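Long-range contact in hydrolase, haloacid dehalogenase-like family (Streptococcus pneumoniae, PDB 2FI1), which is probably a hydrolase of the haloacid dehalogenase-like family, which binds a calcium ion in the crystal: residues K137-R147 and I163-L173. Numbering follows the deposited sequence.
Sequences KPNPESMLYLR and IDIEAGQAAGL
Lys137 and Asp164 form a salt bridge at one end of this contact, with Lys137 NZ 2.6 Å from Asp164 OD1 and approaching it from above the carboxylate plane. The lysine bends at chi3 (-73°), which turns its ammonium onto the acid, while its CG lies against Ala167 CB. Both side chains also touch Asp12, a ligand of the bound calcium ion, consistent with the lysine and acidic motifs that flank the metal site in HAD enzymes.

At the far end Arg147 meets the chain just past the C-terminal end of helix 162-170. Its NE donates to Ala171 O (3.0 Å) nearly along the C=O axis, though the bond is bent at the hydrogen (134°); NH2 adds a weak second bond to the same oxygen, and Leu173 CD2 lies obliquely against the guanidinium. Gly172, at positive phi, closes that helix in a Schellman motif.

Apolar contacts run the length of the interface, from Pro138 on Ile163 to Leu144 on Ala171. Pro138, after a cis peptide, sets CD on Ile163 CG2 (3.7 Å), and its carbonyl oxygen takes a CA-H...O contact from Ala167 CA (3.3 Å). Pro140 CB rests on Ala170 CB, Met143 SD lies 3.8 Å from Gly168 N, and Leu144 CD2 lies against Ala171 CA and CB.

The axes of segments 141-147 and 163-170 approach to 8.8 Å at a crossing angle of -45°. Helices 141-149 and 162-170 cover one face of the parallel Rossmann-like sheet, where Met143 and Leu173 both reach Ile10 of strand 8-11 and Val157 of strand 155-159.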
# COMPACT_ATOMS: atom_id res chain seq x y z
N LYS A 137 -1.52 -9.51 -9.54
CA LYS A 137 -0.82 -8.59 -10.42
C LYS A 137 0.57 -9.19 -10.68
O LYS A 137 1.17 -9.76 -9.78
CB LYS A 137 -0.73 -7.20 -9.79
CG LYS A 137 -2.09 -6.56 -9.50
CD LYS A 137 -1.99 -5.25 -8.73
CE LYS A 137 -1.62 -5.46 -7.27
NZ LYS A 137 -1.46 -4.16 -6.54
N PRO A 138 1.12 -9.04 -11.90
CA PRO A 138 0.68 -8.20 -13.02
C PRO A 138 -0.44 -8.75 -13.91
O PRO A 138 -0.81 -8.11 -14.89
CB PRO A 138 1.96 -8.05 -13.84
CG PRO A 138 2.64 -9.37 -13.65
CD PRO A 138 2.38 -9.74 -12.22
N ASN A 139 -1.01 -9.91 -13.58
CA ASN A 139 -2.15 -10.40 -14.36
C ASN A 139 -3.27 -9.36 -14.25
O ASN A 139 -3.58 -8.94 -13.13
CB ASN A 139 -2.59 -11.78 -13.85
CG ASN A 139 -3.59 -12.45 -14.75
OD1 ASN A 139 -4.64 -11.90 -15.06
ND2 ASN A 139 -3.30 -13.69 -15.14
N PRO A 140 -3.86 -8.93 -15.38
CA PRO A 140 -4.91 -7.91 -15.33
C PRO A 140 -6.30 -8.39 -14.92
O PRO A 140 -7.23 -7.60 -14.95
CB PRO A 140 -4.95 -7.40 -16.77
CG PRO A 140 -4.59 -8.62 -17.58
CD PRO A 140 -3.54 -9.33 -16.77
N GLU A 141 -6.46 -9.66 -14.55
CA GLU A 141 -7.79 -10.22 -14.26
C GLU A 141 -8.64 -9.37 -13.30
O GLU A 141 -9.79 -9.07 -13.60
CB GLU A 141 -7.66 -11.65 -13.71
CG GLU A 141 -9.00 -12.33 -13.51
CD GLU A 141 -8.87 -13.76 -13.04
OE1 GLU A 141 -8.14 -14.03 -12.08
OE2 GLU A 141 -9.53 -14.63 -13.65
N SER A 142 -8.08 -8.99 -12.16
CA SER A 142 -8.86 -8.24 -11.17
C SER A 142 -9.22 -6.84 -11.66
O SER A 142 -10.33 -6.37 -11.41
CB SER A 142 -8.15 -8.18 -9.81
OG SER A 142 -6.85 -7.66 -9.90
N MET A 143 -8.31 -6.19 -12.37
CA MET A 143 -8.61 -4.84 -12.87
C MET A 143 -9.61 -4.91 -14.05
O MET A 143 -10.45 -4.04 -14.16
CB MET A 143 -7.35 -4.01 -13.13
CG MET A 143 -6.73 -3.25 -11.84
SD MET A 143 -5.13 -2.72 -12.30
CE MET A 143 -4.30 -2.98 -10.72
N LEU A 144 -9.55 -5.96 -14.87
CA LEU A 144 -10.56 -6.16 -15.92
C LEU A 144 -11.94 -6.45 -15.31
O LEU A 144 -12.96 -6.02 -15.84
CB LEU A 144 -10.16 -7.29 -16.87
CG LEU A 144 -8.99 -6.94 -17.80
CD1 LEU A 144 -8.44 -8.18 -18.49
CD2 LEU A 144 -9.39 -5.89 -18.84
N TYR A 145 -11.96 -7.18 -14.21
CA TYR A 145 -13.20 -7.42 -13.48
C TYR A 145 -13.82 -6.09 -13.04
O TYR A 145 -15.02 -5.87 -13.20
CB TYR A 145 -12.95 -8.33 -12.26
CG TYR A 145 -13.93 -8.19 -11.12
CD1 TYR A 145 -15.18 -8.80 -11.16
CD2 TYR A 145 -13.59 -7.48 -9.97
CE1 TYR A 145 -16.06 -8.69 -10.10
CE2 TYR A 145 -14.46 -7.36 -8.90
CZ TYR A 145 -15.71 -7.97 -8.96
OH TYR A 145 -16.60 -7.87 -7.93
N LEU A 146 -13.01 -5.21 -12.46
CA LEU A 146 -13.51 -3.91 -12.02
C LEU A 146 -13.96 -3.06 -13.21
O LEU A 146 -14.99 -2.39 -13.14
CB LEU A 146 -12.46 -3.16 -11.21
CG LEU A 146 -12.17 -3.70 -9.81
CD1 LEU A 146 -11.00 -2.93 -9.20
CD2 LEU A 146 -13.40 -3.67 -8.92
N ARG A 147 -13.17 -3.07 -14.26
CA ARG A 147 -13.50 -2.30 -15.47
C ARG A 147 -14.85 -2.72 -16.05
O ARG A 147 -15.65 -1.86 -16.44
CB ARG A 147 -12.40 -2.45 -16.51
CG ARG A 147 -12.66 -1.71 -17.81
CD ARG A 147 -11.86 -2.32 -18.93
NE ARG A 147 -10.74 -1.48 -19.27
CZ ARG A 147 -10.75 -0.54 -20.22
NH1 ARG A 147 -11.84 -0.30 -20.95
NH2 ARG A 147 -9.65 0.17 -20.43
N ILE A 163 4.65 -4.25 -11.04
CA ILE A 163 3.52 -5.14 -11.33
C ILE A 163 2.18 -4.40 -11.34
O ILE A 163 1.23 -4.84 -12.01
CB ILE A 163 3.44 -6.36 -10.38
CG1 ILE A 163 3.28 -5.94 -8.91
CG2 ILE A 163 4.65 -7.26 -10.59
CD1 ILE A 163 2.96 -7.09 -7.99
N ASP A 164 2.10 -3.29 -10.60
CA ASP A 164 0.88 -2.49 -10.58
C ASP A 164 0.68 -1.79 -11.91
O ASP A 164 -0.42 -1.77 -12.47
CB ASP A 164 0.96 -1.46 -9.45
CG ASP A 164 1.19 -2.10 -8.10
OD1 ASP A 164 0.64 -3.20 -7.84
OD2 ASP A 164 1.98 -1.53 -7.33
N ILE A 165 1.77 -1.23 -12.41
CA ILE A 165 1.78 -0.57 -13.71
C ILE A 165 1.47 -1.56 -14.82
O ILE A 165 0.67 -1.29 -15.71
CB ILE A 165 3.17 0.09 -14.00
CG1 ILE A 165 3.59 1.07 -12.89
CG2 ILE A 165 3.19 0.75 -15.38
CD1 ILE A 165 2.56 2.07 -12.51
N GLU A 166 2.10 -2.73 -14.75
CA GLU A 166 1.90 -3.75 -15.78
C GLU A 166 0.46 -4.25 -15.79
O GLU A 166 -0.12 -4.44 -16.86
CB GLU A 166 2.88 -4.90 -15.57
CG GLU A 166 4.32 -4.48 -15.88
CD GLU A 166 5.39 -5.35 -15.26
OE1 GLU A 166 5.07 -6.24 -14.44
OE2 GLU A 166 6.58 -5.11 -15.57
N ALA A 167 -0.14 -4.45 -14.62
CA ALA A 167 -1.54 -4.86 -14.56
C ALA A 167 -2.45 -3.80 -15.15
O ALA A 167 -3.36 -4.10 -15.93
CB ALA A 167 -1.97 -5.19 -13.13
N GLY A 168 -2.21 -2.55 -14.77
CA GLY A 168 -3.03 -1.45 -15.28
C GLY A 168 -2.95 -1.35 -16.80
O GLY A 168 -3.97 -1.24 -17.48
N GLN A 169 -1.73 -1.38 -17.33
CA GLN A 169 -1.52 -1.29 -18.78
C GLN A 169 -2.24 -2.43 -19.49
O GLN A 169 -2.92 -2.22 -20.50
CB GLN A 169 -0.03 -1.36 -19.13
CG GLN A 169 0.79 -0.14 -18.82
CD GLN A 169 2.28 -0.30 -19.17
OE1 GLN A 169 2.94 -1.27 -18.76
NE2 GLN A 169 2.81 0.65 -19.90
N ALA A 170 -2.11 -3.64 -18.96
CA ALA A 170 -2.72 -4.82 -19.59
C ALA A 170 -4.24 -4.79 -19.52
O ALA A 170 -4.93 -5.49 -20.28
CB ALA A 170 -2.19 -6.08 -18.94
N ALA A 171 -4.78 -4.00 -18.61
CA ALA A 171 -6.22 -3.81 -18.48
C ALA A 171 -6.73 -2.63 -19.31
O ALA A 171 -7.91 -2.32 -19.26
CB ALA A 171 -6.59 -3.62 -17.01
N GLY A 172 -5.83 -1.97 -20.04
CA GLY A 172 -6.18 -0.82 -20.88
C GLY A 172 -6.38 0.49 -20.14
O GLY A 172 -7.02 1.40 -20.66
N LEU A 173 -5.82 0.60 -18.93
CA LEU A 173 -6.01 1.78 -18.11
C LEU A 173 -4.72 2.59 -18.02
O LEU A 173 -3.63 2.04 -18.11
CB LEU A 173 -6.47 1.37 -16.70
CG LEU A 173 -7.74 0.54 -16.66
CD1 LEU A 173 -7.92 -0.11 -15.30
CD2 LEU A 173 -8.94 1.40 -17.02